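Local coordinates for ethanolamine kinase Pv091845 (Plasmodium vivax, PDB 2QG7), which probably phosphorylates ethanolamine, the first step in making phosphatidylethanolamine from ethanolamine, at residues E71-Y76 against Y88-Y93; N122-V127 against L137-G142; S299-N304 against S348-E353. All coordinates share one frame; numbering follows the deposited sequence.

Interaction 1 of 3, residues E71-Y76 against Y88-Y93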
loop_
_atom_site.group_PDB
_atom_site.type_symbol
_atom_site.label_atom_id
_atom_site.label_comp_id
_atom_site.label_asym_id
_atom_site.label_seq_id
_atom_site.Cartn_x
_atom_site.Cartn_y
_atom_site.Cartn_z
ATOM N N GLU D 71 -42.742 13.910 3.677
ATOM C CA GLU D 71 -42.105 14.740 2.624
ATOM C C GLU D 71 -40.633 15.137 2.865
ATOM O O GLU D 71 -39.900 15.440 1.908
ATOM C CB GLU D 71 -42.967 15.958 2.227
ATOM C CG GLU D 71 -43.447 16.821 3.393
ATOM C CD GLU D 71 -44.476 17.873 2.990
ATOM O OE1 GLU D 71 -45.646 17.754 3.465
ATOM O OE2 GLU D 71 -44.125 18.820 2.217
ATOM N N LEU D 72 -40.198 15.120 4.123
ATOM C CA LEU D 72 -38.774 15.358 4.453
ATOM C C LEU D 72 -37.898 14.154 4.124
ATOM O O LEU D 72 -36.739 14.319 3.760
ATOM C CB LEU D 72 -38.571 15.784 5.928
ATOM C CG LEU D 72 -39.142 17.139 6.408
ATOM C CD1 LEU D 72 -39.040 17.301 7.940
ATOM C CD2 LEU D 72 -38.526 18.323 5.642
ATOM N N LEU D 73 -38.466 12.956 4.251
ATOM C CA LEU D 73 -37.776 11.709 3.891
ATOM C C LEU D 73 -37.594 11.575 2.397
ATOM O O LEU D 73 -36.616 10.982 1.946
ATOM C CB LEU D 73 -38.520 10.480 4.418
ATOM C CG LEU D 73 -38.367 10.171 5.908
ATOM C CD1 LEU D 73 -39.418 9.146 6.340
ATOM C CD2 LEU D 73 -36.994 9.689 6.226
ATOM N N LYS D 74 -38.552 12.116 1.647
ATOM C CA LYS D 74 -38.550 12.086 0.182
ATOM C C LYS D 74 -37.658 13.181 -0.390
ATOM O O LYS D 74 -37.083 13.017 -1.466
ATOM C CB LYS D 74 -39.972 12.268 -0.360
ATOM C CG LYS D 74 -40.958 11.198 0.076
ATOM C CD LYS D 74 -40.868 9.946 -0.825
ATOM C CE LYS D 74 -41.586 8.770 -0.069
ATOM N NZ LYS D 74 -41.458 7.548 -0.948
ATOM N N LYS D 75 -37.545 14.296 0.327
ATOM C CA LYS D 75 -36.711 15.399 -0.139
ATOM C C LYS D 75 -35.212 15.215 0.120
ATOM O O LYS D 75 -34.400 15.713 -0.657
ATOM C CB LYS D 75 -37.206 16.745 0.416
ATOM C CG LYS D 75 -36.479 18.000 -0.199
ATOM C CD LYS D 75 -37.353 19.252 -0.111
ATOM C CE LYS D 75 -37.155 19.983 1.198
ATOM N NZ LYS D 75 -37.874 21.300 1.182
ATOM N N TYR D 76 -34.854 14.510 1.201
ATOM C CA TYR D 76 -33.444 14.369 1.615
ATOM C C TYR D 76 -32.995 12.924 1.604
ATOM O O TYR D 76 -33.037 12.232 2.619
ATOM C CB TYR D 76 -33.193 15.027 2.987
ATOM C CG TYR D 76 -33.487 16.514 2.965
ATOM C CD1 TYR D 76 -34.690 17.000 3.451
ATOM C CD2 TYR D 76 -32.579 17.423 2.409
ATOM C CE1 TYR D 76 -34.987 18.351 3.405
ATOM C CE2 TYR D 76 -32.861 18.790 2.358
ATOM C CZ TYR D 76 -34.074 19.245 2.859
ATOM O OH TYR D 76 -34.393 20.588 2.816
ATOM N N TYR D 88 -29.908 10.744 13.482
ATOM C CA TYR D 88 -30.899 10.202 14.396
ATOM C C TYR D 88 -32.279 10.805 14.220
ATOM O O TYR D 88 -33.279 10.115 14.430
ATOM C CB TYR D 88 -30.442 10.349 15.857
ATOM C CG TYR D 88 -29.156 9.639 16.211
ATOM C CD1 TYR D 88 -28.389 10.049 17.293
ATOM C CD2 TYR D 88 -28.702 8.542 15.474
ATOM C CE1 TYR D 88 -27.188 9.379 17.634
ATOM C CE2 TYR D 88 -27.501 7.872 15.802
ATOM C CZ TYR D 88 -26.760 8.300 16.877
ATOM O OH TYR D 88 -25.590 7.646 17.182
ATOM N N ILE D 89 -32.346 12.091 13.874
ATOM C CA ILE D 89 -33.635 12.735 13.565
ATOM C C ILE D 89 -34.209 12.141 12.263
ATOM O O ILE D 89 -35.412 11.842 12.177
ATOM C CB ILE D 89 -33.491 14.276 13.426
ATOM C CG1 ILE D 89 -33.071 14.913 14.754
ATOM C CG2 ILE D 89 -34.777 14.915 12.898
ATOM C CD1 ILE D 89 -32.423 16.294 14.610
ATOM N N TYR D 90 -33.337 11.965 11.259
ATOM C CA TYR D 90 -33.718 11.315 10.003
ATOM C C TYR D 90 -34.235 9.904 10.279
ATOM O O TYR D 90 -35.227 9.460 9.696
ATOM C CB TYR D 90 -32.551 11.296 8.983
ATOM C CG TYR D 90 -33.022 10.977 7.551
ATOM C CD1 TYR D 90 -33.634 11.960 6.757
ATOM C CD2 TYR D 90 -32.893 9.683 7.014
ATOM C CE1 TYR D 90 -34.091 11.680 5.470
ATOM C CE2 TYR D 90 -33.336 9.396 5.725
ATOM C CZ TYR D 90 -33.933 10.396 4.956
ATOM O OH TYR D 90 -34.374 10.108 3.678
ATOM N N CYS D 91 -33.556 9.235 11.207
ATOM C CA CYS D 91 -33.928 7.904 11.680
ATOM C C CYS D 91 -35.255 7.832 12.409
ATOM O O CYS D 91 -35.962 6.831 12.290
ATOM C CB CYS D 91 -32.817 7.319 12.540
ATOM S SG CYS D 91 -31.436 6.813 11.521
ATOM N N LYS D 92 -35.584 8.871 13.172
ATOM C CA LYS D 92 -36.889 8.971 13.825
ATOM C C LYS D 92 -38.012 9.016 12.810
ATOM O O LYS D 92 -39.094 8.508 13.076
ATOM C CB LYS D 92 -36.987 10.246 14.666
ATOM C CG LYS D 92 -36.410 10.155 16.059
ATOM C CD LYS D 92 -36.367 11.539 16.703
ATOM C CE LYS D 92 -37.726 11.929 17.260
ATOM N NZ LYS D 92 -37.631 13.211 18.036
ATOM N N TYR D 93 -37.768 9.681 11.679
ATOM C CA TYR D 93 -38.759 9.814 10.606
ATOM C C TYR D 93 -38.890 8.534 9.782
ATOM O O TYR D 93 -39.978 8.227 9.271
ATOM C CB TYR D 93 -38.421 10.978 9.668
ATOM C CG TYR D 93 -38.298 12.330 10.319
ATOM C CD1 TYR D 93 -38.997 12.637 11.497
ATOM C CD2 TYR D 93 -37.509 13.324 9.738
ATOM C CE1 TYR D 93 -38.884 13.888 12.102
ATOM C CE2 TYR D 93 -37.381 14.587 10.334
ATOM C CZ TYR D 93 -38.073 14.859 11.516
ATOM O OH TYR D 93 -37.968 16.102 12.096
#
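Tyr90 OH is the best-held polar atom here, with three oxygens gathered round it: its hydrogen-bond partners are Leu73 O and, outside the pair, Asn176 OD1, while Tyr76 O is close by. Tyr90 OH lies 3.0 Å from Leu73 O and 2.7 Å from Tyr76 O. Leu73 O is in the last turn of helix 65-75, and Tyr76 O is on the first residue beyond it, where the chain leaves helical geometry, so the phenol sits at a helix terminus rich in acceptors. With CG anti to the backbone N (chi1 -164°), Tyr90 stretches out from its own helix to get there. Leu73 lies against the same ring: its CD2 comes over one face, 3.6 Å from the Tyr90 ring centroid, in a CH-pi contact set off from the centre toward the rim; Leu73 CD2 is 3.4 Å from Tyr90 CZ. The other methyl, Leu73 CD1, reaches back to Tyr93 O at 3.1 Å, a tight approach, while Leu73 CG rests on Tyr93 CB. The leucine fork is thus wedged between two tyrosines one helical turn apart. Leu72 closes the side of the contact, its CD1 4.0 Å from Tyr93 CE2, and Ile59 touches both side chains. Tyr93 OH is tied to the backbone oxygen of Leu57, so the segment before the first helix is anchored too. The helix segments cross at -122° with axes 10.2 Å apart: two consecutive helices meeting obliquely, the second of which, helix 84-98, lies on the antiparallel sheet of the kinase-like N-terminal lobe.

Interaction 2 of 3, residues N122-V127 against L137-G142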
loop_
_atom_site.group_PDB
_atom_site.type_symbol
_atom_site.label_atom_id
_atom_site.label_comp_id
_atom_site.label_asym_id
_atom_site.label_seq_id
_atom_site.Cartn_x
_atom_site.Cartn_y
_atom_site.Cartn_z
ATOM N N ASN D 122 -22.352 1.854 3.283
ATOM C CA ASN D 122 -23.655 1.930 3.933
ATOM C C ASN D 122 -23.469 2.608 5.275
ATOM O O ASN D 122 -22.347 2.639 5.817
ATOM C CB ASN D 122 -24.212 0.522 4.190
ATOM C CG ASN D 122 -24.272 -0.348 2.916
ATOM O OD1 ASN D 122 -23.866 -1.530 2.940
ATOM N ND2 ASN D 122 -24.788 0.225 1.804
ATOM N N ILE D 123 -24.574 3.151 5.799
ATOM C CA ILE D 123 -24.637 3.606 7.191
ATOM C C ILE D 123 -25.639 2.726 7.933
ATOM O O ILE D 123 -26.786 2.576 7.485
ATOM C CB ILE D 123 -25.034 5.088 7.290
ATOM C CG1 ILE D 123 -24.132 5.911 6.355
ATOM C CG2 ILE D 123 -24.957 5.565 8.737
ATOM C CD1 ILE D 123 -24.703 7.285 5.911
ATOM N N LEU D 124 -25.185 2.130 9.043
ATOM C CA LEU D 124 -26.020 1.251 9.868
ATOM C C LEU D 124 -26.413 1.866 11.206
ATOM O O LEU D 124 -25.558 2.307 11.980
ATOM C CB LEU D 124 -25.343 -0.103 10.115
ATOM C CG LEU D 124 -25.415 -1.105 8.967
ATOM C CD1 LEU D 124 -24.522 -2.321 9.255
ATOM C CD2 LEU D 124 -26.866 -1.504 8.679
ATOM N N ILE D 125 -27.717 1.875 11.472
ATOM C CA ILE D 125 -28.219 2.472 12.695
ATOM C C ILE D 125 -29.131 1.499 13.421
ATOM O O ILE D 125 -30.190 1.104 12.901
ATOM C CB ILE D 125 -28.930 3.852 12.479
ATOM C CG1 ILE D 125 -28.085 4.785 11.586
ATOM C CG2 ILE D 125 -29.288 4.513 13.842
ATOM C CD1 ILE D 125 -28.400 4.659 10.072
ATOM N N LYS D 126 -28.663 1.126 14.621
ATOM C CA LYS D 126 -29.362 0.261 15.574
ATOM C C LYS D 126 -30.458 1.064 16.309
ATOM O O LYS D 126 -30.204 2.143 16.842
ATOM C CB LYS D 126 -28.330 -0.300 16.572
ATOM C CG LYS D 126 -28.911 -0.887 17.895
ATOM C CD LYS D 126 -27.785 -1.480 18.753
ATOM C CE LYS D 126 -28.380 -2.473 19.783
ATOM N NZ LYS D 126 -27.379 -3.121 20.693
ATOM N N VAL D 127 -31.673 0.530 16.304
ATOM C CA VAL D 127 -32.834 1.174 16.911
ATOM C C VAL D 127 -33.297 0.307 18.079
ATOM O O VAL D 127 -33.646 -0.852 17.882
ATOM C CB VAL D 127 -34.012 1.321 15.891
ATOM C CG1 VAL D 127 -35.183 2.095 16.498
ATOM C CG2 VAL D 127 -33.545 1.973 14.609
ATOM N N LEU D 137 -32.978 -2.396 12.776
ATOM C CA LEU D 137 -31.751 -1.876 12.168
ATOM C C LEU D 137 -32.125 -1.018 10.963
ATOM O O LEU D 137 -32.955 -1.434 10.122
ATOM C CB LEU D 137 -30.834 -3.040 11.745
ATOM C CG LEU D 137 -29.419 -2.763 11.237
ATOM C CD1 LEU D 137 -28.550 -2.226 12.359
ATOM C CD2 LEU D 137 -28.786 -4.034 10.654
ATOM N N ILE D 138 -31.545 0.184 10.886
ATOM C CA ILE D 138 -31.757 1.005 9.714
ATOM C C ILE D 138 -30.490 0.998 8.880
ATOM O O ILE D 138 -29.390 1.238 9.388
ATOM C CB ILE D 138 -32.191 2.452 10.048
ATOM C CG1 ILE D 138 -33.479 2.452 10.872
ATOM C CG2 ILE D 138 -32.388 3.262 8.766
ATOM C CD1 ILE D 138 -33.909 3.833 11.327
ATOM N N ARG D 139 -30.667 0.699 7.596
ATOM C CA ARG D 139 -29.577 0.712 6.661
ATOM C C ARG D 139 -29.845 1.787 5.624
ATOM O O ARG D 139 -30.864 1.765 4.917
ATOM C CB ARG D 139 -29.414 -0.664 6.005
ATOM C CG ARG D 139 -28.162 -0.809 5.164
ATOM C CD ARG D 139 -28.208 -2.075 4.342
ATOM N NE ARG D 139 -28.123 -3.278 5.168
ATOM C CZ ARG D 139 -26.992 -3.797 5.656
ATOM N NH1 ARG D 139 -27.050 -4.899 6.398
ATOM N NH2 ARG D 139 -25.803 -3.229 5.418
ATOM N N LEU D 140 -28.920 2.737 5.561
ATOM C CA LEU D 140 -29.008 3.863 4.645
ATOM C C LEU D 140 -27.907 3.712 3.619
ATOM O O LEU D 140 -26.726 3.600 3.969
ATOM C CB LEU D 140 -28.879 5.190 5.407
ATOM C CG LEU D 140 -29.955 5.513 6.459
ATOM C CD1 LEU D 140 -29.581 6.758 7.207
ATOM C CD2 LEU D 140 -31.323 5.720 5.821
ATOM N N TYR D 141 -28.303 3.687 2.352
ATOM C CA TYR D 141 -27.363 3.477 1.250
ATOM C C TYR D 141 -26.520 4.723 0.965
ATOM O O TYR D 141 -26.980 5.851 1.192
ATOM C CB TYR D 141 -28.098 3.047 -0.031
ATOM C CG TYR D 141 -29.170 1.975 0.125
ATOM C CD1 TYR D 141 -29.015 0.913 1.036
ATOM C CD2 TYR D 141 -30.329 2.011 -0.676
ATOM C CE1 TYR D 141 -29.990 -0.058 1.165
ATOM C CE2 TYR D 141 -31.311 1.037 -0.560
ATOM C CZ TYR D 141 -31.131 -0.001 0.364
ATOM O OH TYR D 141 -32.097 -0.976 0.490
ATOM N N GLY D 142 -25.291 4.509 0.462
ATOM C CA GLY D 142 -24.446 5.617 -0.016
ATOM C C GLY D 142 -24.863 6.173 -1.384
ATOM O O GLY D 142 -25.952 5.859 -1.893
#
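Two faces of a beta hairpin differ sharply in this contact. On the tighter one, Ile125, Ile138 and Leu140 pack beneath helix 84-98, where Cys91, Val94 and Leu87 cover them, while Ile123, at the end of the row, is partly exposed. Here Ile125 CD1 crosses obliquely to Leu140 CD1 at 3.7 Å, its chi2 of 91° lying away from the staggered positions. One residue further toward the turn, Val127 CG2 meets Ile138 CG1 at 3.8 Å. The backbones beneath are close as well: four nearly straight N-H...O bonds, each in the carbonyl plane, join the hydrogen-bonded pairs Ile123-Leu140 and Ile125-Ile138, the shortest running from Ile138 N to Ile125 O at 2.6 Å. On the other face Lys126 and Leu137, at the hairpin's turn end, are partly exposed, and the lysine chain extends from the sheet with little to touch across the strands. Farther along this face, Leu124 and Arg139 lie side by side, pointing the same way. Arg139 bends at chi3 (-68°), which lays its guanidinium under Leu124 CD2, 3.8 Å above the plane and over its centre. Asn122 OD1 comes to the edge of the group, 3.6 Å from Arg139 NH2, its amide turned 82° to the guanidinium plane. NH1 makes a salt bridge to Glu180, and NH2 is only loosely paired with Asp351. On the third strand of the N-terminal lobe, this buried cation recalls the strand lysine of protein kinases; Glu180, and more weakly Asp351, would probably offset the charges of Arg139 and nearby Arg178.

Interaction 3 of 3, residues S299-N304 against S348-E353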
loop_
_atom_site.group_PDB
_atom_site.type_symbol
_atom_site.label_atom_id
_atom_site.label_comp_id
_atom_site.label_asym_id
_atom_site.label_seq_id
_atom_site.Cartn_x
_atom_site.Cartn_y
_atom_site.Cartn_z
ATOM N N SER D 299 -14.083 -10.405 6.567
ATOM C CA SER D 299 -14.249 -10.811 7.967
ATOM C C SER D 299 -15.288 -10.028 8.734
ATOM O O SER D 299 -15.925 -10.560 9.617
ATOM C CB SER D 299 -12.920 -10.772 8.726
ATOM O OG SER D 299 -12.383 -9.458 8.685
ATOM N N SER D 300 -15.457 -8.764 8.385
ATOM C CA SER D 300 -16.462 -7.887 8.987
ATOM C C SER D 300 -17.876 -8.187 8.504
ATOM O O SER D 300 -18.826 -7.723 9.095
ATOM C CB SER D 300 -16.092 -6.405 8.753
ATOM O OG SER D 300 -16.280 -6.045 7.395
ATOM N N ASN D 301 -18.001 -8.978 7.435
ATOM C CA ASN D 301 -19.279 -9.553 6.985
ATOM C C ASN D 301 -19.670 -10.907 7.603
ATOM O O ASN D 301 -20.683 -11.487 7.242
ATOM C CB ASN D 301 -19.303 -9.610 5.462
ATOM C CG ASN D 301 -19.697 -8.277 4.857
ATOM O OD1 ASN D 301 -20.162 -7.426 5.584
ATOM N ND2 ASN D 301 -19.501 -8.089 3.552
ATOM N N ILE D 302 -18.861 -11.384 8.552
ATOM C CA ILE D 302 -19.074 -12.651 9.232
ATOM C C ILE D 302 -19.220 -12.382 10.723
ATOM O O ILE D 302 -18.335 -11.860 11.344
ATOM C CB ILE D 302 -17.927 -13.651 8.949
ATOM C CG1 ILE D 302 -17.722 -13.835 7.452
ATOM C CG2 ILE D 302 -18.196 -15.010 9.595
ATOM C CD1 ILE D 302 -16.399 -14.459 7.100
ATOM N N ILE D 303 -20.372 -12.750 11.271
ATOM C CA ILE D 303 -20.785 -12.397 12.641
ATOM C C ILE D 303 -20.792 -13.656 13.497
ATOM O O ILE D 303 -21.347 -14.684 13.101
ATOM C CB ILE D 303 -22.230 -11.746 12.623
ATOM C CG1 ILE D 303 -22.331 -10.630 11.551
ATOM C CG2 ILE D 303 -22.694 -11.305 14.026
ATOM C CD1 ILE D 303 -21.478 -9.346 11.829
ATOM N N ASN D 304 -20.139 -13.588 14.651
ATOM C CA ASN D 304 -20.193 -14.674 15.608
ATOM C C ASN D 304 -21.192 -14.337 16.698
ATOM O O ASN D 304 -20.935 -13.455 17.509
ATOM C CB ASN D 304 -18.824 -14.911 16.250
ATOM C CG ASN D 304 -18.833 -16.072 17.206
ATOM O OD1 ASN D 304 -19.690 -16.942 17.119
ATOM N ND2 ASN D 304 -17.891 -16.103 18.106
ATOM N N SER D 348 -22.910 -16.600 11.174
ATOM C CA SER D 348 -23.787 -16.230 10.075
ATOM C C SER D 348 -23.197 -15.073 9.257
ATOM O O SER D 348 -22.326 -14.362 9.723
ATOM C CB SER D 348 -25.181 -15.889 10.586
ATOM O OG SER D 348 -25.122 -14.826 11.497
ATOM N N PHE D 349 -23.671 -14.918 8.026
ATOM C CA PHE D 349 -23.208 -13.876 7.140
ATOM C C PHE D 349 -24.206 -12.723 7.050
ATOM O O PHE D 349 -25.409 -12.917 7.178
ATOM C CB PHE D 349 -22.925 -14.444 5.732
ATOM C CG PHE D 349 -22.014 -15.647 5.736
ATOM C CD1 PHE D 349 -20.977 -15.760 6.655
ATOM C CD2 PHE D 349 -22.182 -16.673 4.803
ATOM C CE1 PHE D 349 -20.157 -16.885 6.659
ATOM C CE2 PHE D 349 -21.340 -17.754 4.810
ATOM C CZ PHE D 349 -20.350 -17.860 5.732
ATOM N N ILE D 350 -23.676 -11.529 6.802
ATOM C CA ILE D 350 -24.455 -10.288 6.609
ATOM C C ILE D 350 -23.988 -9.605 5.338
ATOM O O ILE D 350 -22.986 -9.983 4.740
ATOM C CB ILE D 350 -24.335 -9.256 7.840
ATOM C CG1 ILE D 350 -22.867 -8.875 8.137
ATOM C CG2 ILE D 350 -25.045 -9.756 9.106
ATOM C CD1 ILE D 350 -22.702 -7.534 8.825
ATOM N N ASP D 351 -24.728 -8.597 4.928
ATOM C CA ASP D 351 -24.409 -7.749 3.792
ATOM C C ASP D 351 -24.309 -8.477 2.450
ATOM O O ASP D 351 -23.221 -8.719 1.903
ATOM C CB ASP D 351 -23.195 -6.872 4.106
ATOM C CG ASP D 351 -23.288 -5.497 3.452
ATOM O OD1 ASP D 351 -24.111 -5.295 2.487
ATOM O OD2 ASP D 351 -22.504 -4.611 3.897
ATOM N N PHE D 352 -25.474 -8.793 1.903
ATOM C CA PHE D 352 -25.593 -9.567 0.664
ATOM C C PHE D 352 -25.851 -8.667 -0.529
ATOM O O PHE D 352 -26.595 -9.045 -1.441
ATOM C CB PHE D 352 -26.754 -10.563 0.803
ATOM C CG PHE D 352 -26.575 -11.543 1.933
ATOM C CD1 PHE D 352 -27.081 -11.264 3.199
ATOM C CD2 PHE D 352 -25.891 -12.729 1.730
ATOM C CE1 PHE D 352 -26.892 -12.173 4.257
ATOM C CE2 PHE D 352 -25.702 -13.625 2.755
ATOM C CZ PHE D 352 -26.199 -13.342 4.027
ATOM N N GLU D 353 -25.246 -7.475 -0.513
ATOM C CA GLU D 353 -25.406 -6.514 -1.619
ATOM C C GLU D 353 -24.724 -6.932 -2.913
ATOM O O GLU D 353 -25.086 -6.443 -3.969
ATOM C CB GLU D 353 -24.997 -5.091 -1.226
ATOM C CG GLU D 353 -23.582 -4.906 -0.685
ATOM C CD GLU D 353 -23.344 -3.458 -0.133
ATOM O OE1 GLU D 353 -22.148 -3.018 0.064
ATOM O OE2 GLU D 353 -24.378 -2.759 0.112
#
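Ile350 places CG1 in the crowded position between its backbone N and carbonyl carbon (chi1 56°), and Asp351 then takes a positive phi of 60°; together these torsions carry the isoleucine branch onto one strand and the aspartate onto the 3-10 turn that precedes it. Ile350 CD1 comes down on Ile303 CD1 at 3.7 Å, the two chains crossing at about a right angle. Asp351 sets its CB 3.4 Å from Asn301 OD1, with the amide and carboxylate planes 65° apart; the carboxylate oxygen Asp351 OD2 has a long, weak ion pair with Arg139 NH2. Asn301 ND2 is hydrogen-bonded to Asp296 O, which fixes the rotation of the amide. Sequence and position make this the junction of the catalytic loop and the DFG-like segment of kinase-fold enzymes: Asn301 follows Asp296 in the His-Cys-Asp loop, and Asp351 stands in Ile-Asp-Phe-Glu, where relatives place residues that bind magnesium. Short antiparallel strands join the two loops. Ile303 N donates to Ser348 O almost along the C=O axis at 3.0 Å, and Ser348 N returns the bond to Ile303 O at 3.1 Å. One step on, past the end of the second strand, Ile350 N is bound to Asn301 O at 3.0 Å. On the side opposite Ile303, Ile302 and Phe349 run side by side; Ile302 CG1 is 3.9 Å from Phe349 CD1, and Ile302 CG2 meets the ring at its edge, in plane. Ile202 of helix 196-210 covers both of these side chains.

How the interactions relate
All three contacts are buried, yet they lie at increasing depth: interaction 1 is farthest from the centre of the chain and interaction 3 nearest. Interactions 1 and 2 share a layer, since helix 84-98 sets Cys91 on Ile125 and Ile138 and the ring of Tyr90 near Leu140; that junction is apolar. Interactions 2 and 3 meet instead through polar groups, Asn122 and Arg139 facing Asp351 and Glu353 across the cleft between lobes. Interactions 1 and 3 stay about 16 Å apart at their nearest atoms. Chemistry follows place: helix against helix by leucines on tyrosine rings and one buried phenol, hairpin strands by backbone bonds, the probable active-site loops by a short strand pair.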